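Local structure of centrosomal protein of 104 kDa (Homo sapiens, 5LPH) at residues 114-117 and 118-122; 136-139 and 140-144. The protein is required for ciliogenesis and for structural integrity at the ciliary tip, and the part described here is its tubulin-binding TOG domain, built from helical HEAT repeats. All coordinates share one frame; numbering follows the deposited sequence.

Contacts 1 and 2 are each a turn-to-turn contact within a single helix, and the two helices, 106-126 and 131-147, follow one another in the TOG domain. Both are partly buried, with an apolar side turned into the domain and exposed residues on the other. Contact 1 is mainly aliphatic: leucines, isoleucines and a selenomethionine pack over regular helical hydrogen bonds. Contact 2 lies nearer the centre of the chain and is more polar. A threonine hydroxyl bonds back to a carbonyl, an arginine methylene lies over a histidine ring, and the helix is kinked where a proline enters it. The contacts touch directly: Leu116 packs on Thr141, and Ile119 and Ile120 pack on Cys137.

Contact 1: 114-117 and 118-122; sequences KLLK and MIITQ
Leu115 meets Ile119 of the next helical turn, and Met118 beside it. Ile119 CD1 lies 4.0 Å from Leu115 CG, and the two side chains cross at a slant. Met118, a selenomethionine, was modelled in two conformers. In one of them the chain is bent at chi2 (-90°) and again at chi3, which brings its CE methyl to 3.5 Å from Leu115 CD1. That touch is doubtful to the extent that the other conformer is occupied.

Leu116 and Ile120 behave differently. They lie side by side and point the same way, with Leu116 CD1 3.9 Å from Ile120 CD1. In Ile120 the CG1 branch sits beside the backbone N (chi1 -64°), and this carries its CD1 back to Leu116.

The backbone is alpha-helical. Met118 N donates to Lys114 O, and Ile119 N to Leu115 O. The bond from Ile120 N to Leu116 O, 3.1 Å long, is the straightest of the set at 166°. Thr121 N donates to Lys117 O at 2.9 Å. The turn at 119-122 is wider, of pi type.

Lys117 runs out extended to a salt bridge between its NZ and Glu166 of helix 154-169, where Phe163 and Met167 also receive Leu116 and Ile120. Leu115 and Met118 touch helix 60-76, while Leu115, Leu116 and Ile119 touch helix 83-100. Helix 131-147 meets Leu116, Ile119 and Ile120, so the segment is packed among four helices of the TOG domain.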
# COMPACT_ATOMS: atom_id res chain seq x y z
N LYS A 114 9.00 -7.60 -7.37
CA LYS A 114 9.17 -9.02 -7.70
C LYS A 114 9.64 -9.82 -6.48
O LYS A 114 9.11 -10.90 -6.19
CB LYS A 114 10.16 -9.15 -8.86
CG LYS A 114 10.48 -10.57 -9.30
CD LYS A 114 11.59 -10.56 -10.35
CE LYS A 114 12.13 -11.95 -10.63
NZ LYS A 114 11.14 -12.78 -11.38
N LEU A 115 10.63 -9.29 -5.76
CA LEU A 115 11.12 -9.90 -4.53
C LEU A 115 10.02 -9.95 -3.45
O LEU A 115 9.84 -10.98 -2.80
CB LEU A 115 12.34 -9.12 -4.00
CG LEU A 115 12.97 -9.56 -2.67
CD1 LEU A 115 13.35 -11.03 -2.69
CD2 LEU A 115 14.20 -8.71 -2.36
N LEU A 116 9.30 -8.85 -3.28
CA LEU A 116 8.24 -8.76 -2.27
C LEU A 116 7.15 -9.78 -2.55
O LEU A 116 6.72 -10.49 -1.64
CB LEU A 116 7.64 -7.35 -2.24
CG LEU A 116 6.60 -7.04 -1.15
CD1 LEU A 116 7.05 -7.46 0.24
CD2 LEU A 116 6.26 -5.55 -1.17
N LYS A 117 6.72 -9.86 -3.81
CA LYS A 117 5.72 -10.84 -4.22
C LYS A 117 6.17 -12.28 -3.97
O LYS A 117 5.39 -13.10 -3.50
CB LYS A 117 5.32 -10.64 -5.69
CG LYS A 117 4.38 -11.72 -6.22
CD LYS A 117 3.67 -11.30 -7.50
CE LYS A 117 2.87 -12.46 -8.05
NZ LYS A 117 2.23 -12.14 -9.35
N MSE A 118 7.43 -12.59 -4.26
CA MSE A 118 7.98 -13.93 -4.03
C MSE A 118 7.98 -14.27 -2.56
O MSE A 118 7.69 -15.40 -2.19
CB MSE A 118 9.40 -14.06 -4.60
CG MSE A 118 10.01 -15.44 -4.36
SE MSE A 118 10.99 -15.41 -2.64
CE MSE A 118 12.43 -14.35 -3.43
N ILE A 119 8.32 -13.31 -1.70
CA ILE A 119 8.35 -13.53 -0.25
C ILE A 119 6.96 -13.86 0.30
O ILE A 119 6.80 -14.83 1.05
CB ILE A 119 8.96 -12.32 0.52
CG1 ILE A 119 10.46 -12.21 0.23
CG2 ILE A 119 8.76 -12.47 2.02
CD1 ILE A 119 11.04 -10.85 0.53
N ILE A 120 5.96 -13.07 -0.08
CA ILE A 120 4.59 -13.26 0.41
C ILE A 120 3.93 -14.52 -0.18
O ILE A 120 3.29 -15.27 0.55
CB ILE A 120 3.70 -12.01 0.16
CG1 ILE A 120 4.23 -10.82 0.96
CG2 ILE A 120 2.25 -12.29 0.54
CD1 ILE A 120 3.74 -9.47 0.46
N THR A 121 4.10 -14.73 -1.48
CA THR A 121 3.35 -15.75 -2.25
C THR A 121 4.04 -17.11 -2.39
O THR A 121 3.37 -18.11 -2.67
CB THR A 121 3.00 -15.15 -3.64
OG1 THR A 121 2.13 -14.03 -3.45
CG2 THR A 121 2.34 -16.11 -4.67
N GLN A 122 5.36 -17.17 -2.21
CA GLN A 122 6.12 -18.42 -2.42
C GLN A 122 6.92 -18.88 -1.20
O GLN A 122 6.80 -20.03 -0.79
CB GLN A 122 7.04 -18.28 -3.64
CG GLN A 122 6.33 -17.78 -4.89
CD GLN A 122 7.20 -17.88 -6.14
OE1 GLN A 122 7.59 -16.87 -6.72
NE2 GLN A 122 7.52 -19.11 -6.53

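Contact 2: 136-139 and 140-144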
# COMPACT_ATOMS: atom_id res chain seq x y z
N HIS A 136 3.95 -8.78 8.77
CA HIS A 136 5.18 -7.99 8.82
C HIS A 136 5.60 -7.47 7.42
O HIS A 136 5.92 -6.29 7.28
CB HIS A 136 6.32 -8.78 9.47
CG HIS A 136 7.60 -8.01 9.58
ND1 HIS A 136 7.83 -7.09 10.58
CD2 HIS A 136 8.70 -8.02 8.80
CE1 HIS A 136 9.03 -6.57 10.41
NE2 HIS A 136 9.58 -7.12 9.34
N CYS A 137 5.57 -8.34 6.41
CA CYS A 137 5.86 -7.93 5.03
C CYS A 137 4.95 -6.81 4.56
O CYS A 137 5.40 -5.81 4.01
CB CYS A 137 5.70 -9.12 4.08
SG CYS A 137 6.89 -10.44 4.35
N VAL A 138 3.66 -6.98 4.82
CA VAL A 138 2.65 -6.02 4.40
C VAL A 138 2.80 -4.68 5.14
O VAL A 138 2.82 -3.63 4.49
CB VAL A 138 1.23 -6.61 4.57
CG1 VAL A 138 0.16 -5.56 4.38
CG2 VAL A 138 1.03 -7.75 3.58
N GLU A 139 2.91 -4.72 6.46
CA GLU A 139 2.98 -3.49 7.28
C GLU A 139 4.22 -2.63 7.01
O GLU A 139 4.16 -1.41 7.09
CB GLU A 139 2.89 -3.81 8.78
CG GLU A 139 1.54 -4.37 9.22
CD GLU A 139 1.56 -5.03 10.60
OE1 GLU A 139 2.57 -5.68 10.94
OE2 GLU A 139 0.55 -4.92 11.34
N ARG A 140 5.35 -3.28 6.72
CA ARG A 140 6.60 -2.56 6.44
C ARG A 140 6.71 -2.00 5.02
O ARG A 140 7.51 -1.09 4.81
CB ARG A 140 7.81 -3.47 6.71
CG ARG A 140 7.95 -3.94 8.16
CD ARG A 140 8.09 -2.79 9.14
NE ARG A 140 9.32 -2.01 8.93
CZ ARG A 140 9.55 -0.79 9.42
NH1 ARG A 140 8.63 -0.15 10.15
NH2 ARG A 140 10.71 -0.20 9.18
N THR A 141 5.93 -2.53 4.07
CA THR A 141 6.05 -2.15 2.65
C THR A 141 4.89 -1.33 2.10
O THR A 141 5.13 -0.43 1.30
CB THR A 141 6.25 -3.38 1.75
OG1 THR A 141 5.13 -4.26 1.86
CG2 THR A 141 7.52 -4.11 2.12
N ILE A 142 3.65 -1.64 2.50
CA ILE A 142 2.49 -0.97 1.88
C ILE A 142 2.47 0.55 2.08
O ILE A 142 2.18 1.27 1.12
CB ILE A 142 1.11 -1.63 2.26
CG1 ILE A 142 -0.07 -0.99 1.51
CG2 ILE A 142 0.71 -1.47 3.71
CD1 ILE A 142 0.01 -1.05 0.02
N PRO A 143 2.79 1.06 3.29
CA PRO A 143 2.80 2.52 3.45
C PRO A 143 3.83 3.24 2.57
O PRO A 143 3.57 4.33 2.07
CB PRO A 143 3.14 2.71 4.94
CG PRO A 143 2.87 1.40 5.58
CD PRO A 143 3.22 0.39 4.53
N VAL A 144 4.98 2.61 2.37
CA VAL A 144 6.04 3.17 1.52
C VAL A 144 5.61 3.08 0.05
O VAL A 144 5.89 3.99 -0.74
CB VAL A 144 7.38 2.44 1.74
CG1 VAL A 144 8.47 3.06 0.88
CG2 VAL A 144 7.78 2.50 3.21
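Cys137 O takes two bonds from Thr141, a short one of 2.7 Å from OG1 and a weak one from the backbone N. This is a threonine hydroxyl bonded back to the carbonyl four residues earlier, within helix 131-147 of the HEAT-repeat TOG domain. Thr141 OG1 stands between its own backbone N and carbonyl carbon (chi1 61°), which turns it to Cys137 O. The hydroxyl lies 28° from the plane of that carbonyl. Thr141 N also makes a weak bond to Val138 O, so this N-H is divided between two carbonyls, with neither bond strong. A valine in place of Thr141 would probably cost Cys137 O its short hydroxyl bond and leave the weak one from the backbone N.

Val138 O has a second donor, Ile142 N, at 2.9 Å and nearly straight. The Val138 and Ile142 side chains lie side by side, pointing the same way, and touch loosely through CG1 and CG2.

On another side of the helix Arg140 CG sits over one face of the His136 ring, 3.8 Å from its centroid, in a CH-pi contact. CG is displaced toward the rim, nearest CE1. Arg140 N also donates to His136 O, at 3.1 Å.

Cys137 and Thr141 touch helix 106-126, and Val138 and Ile142 touch helix 178-183. Arg98 NH1, from helix 83-100, donates a hydrogen bond to Arg140 O. The helix is kinked at Pro143 and Val144, whose nitrogens make no bond to the turn before. That of Pro143 has no hydrogen to give: its CD lies 3.3 Å from Glu139 O, where a helical N-H would bond.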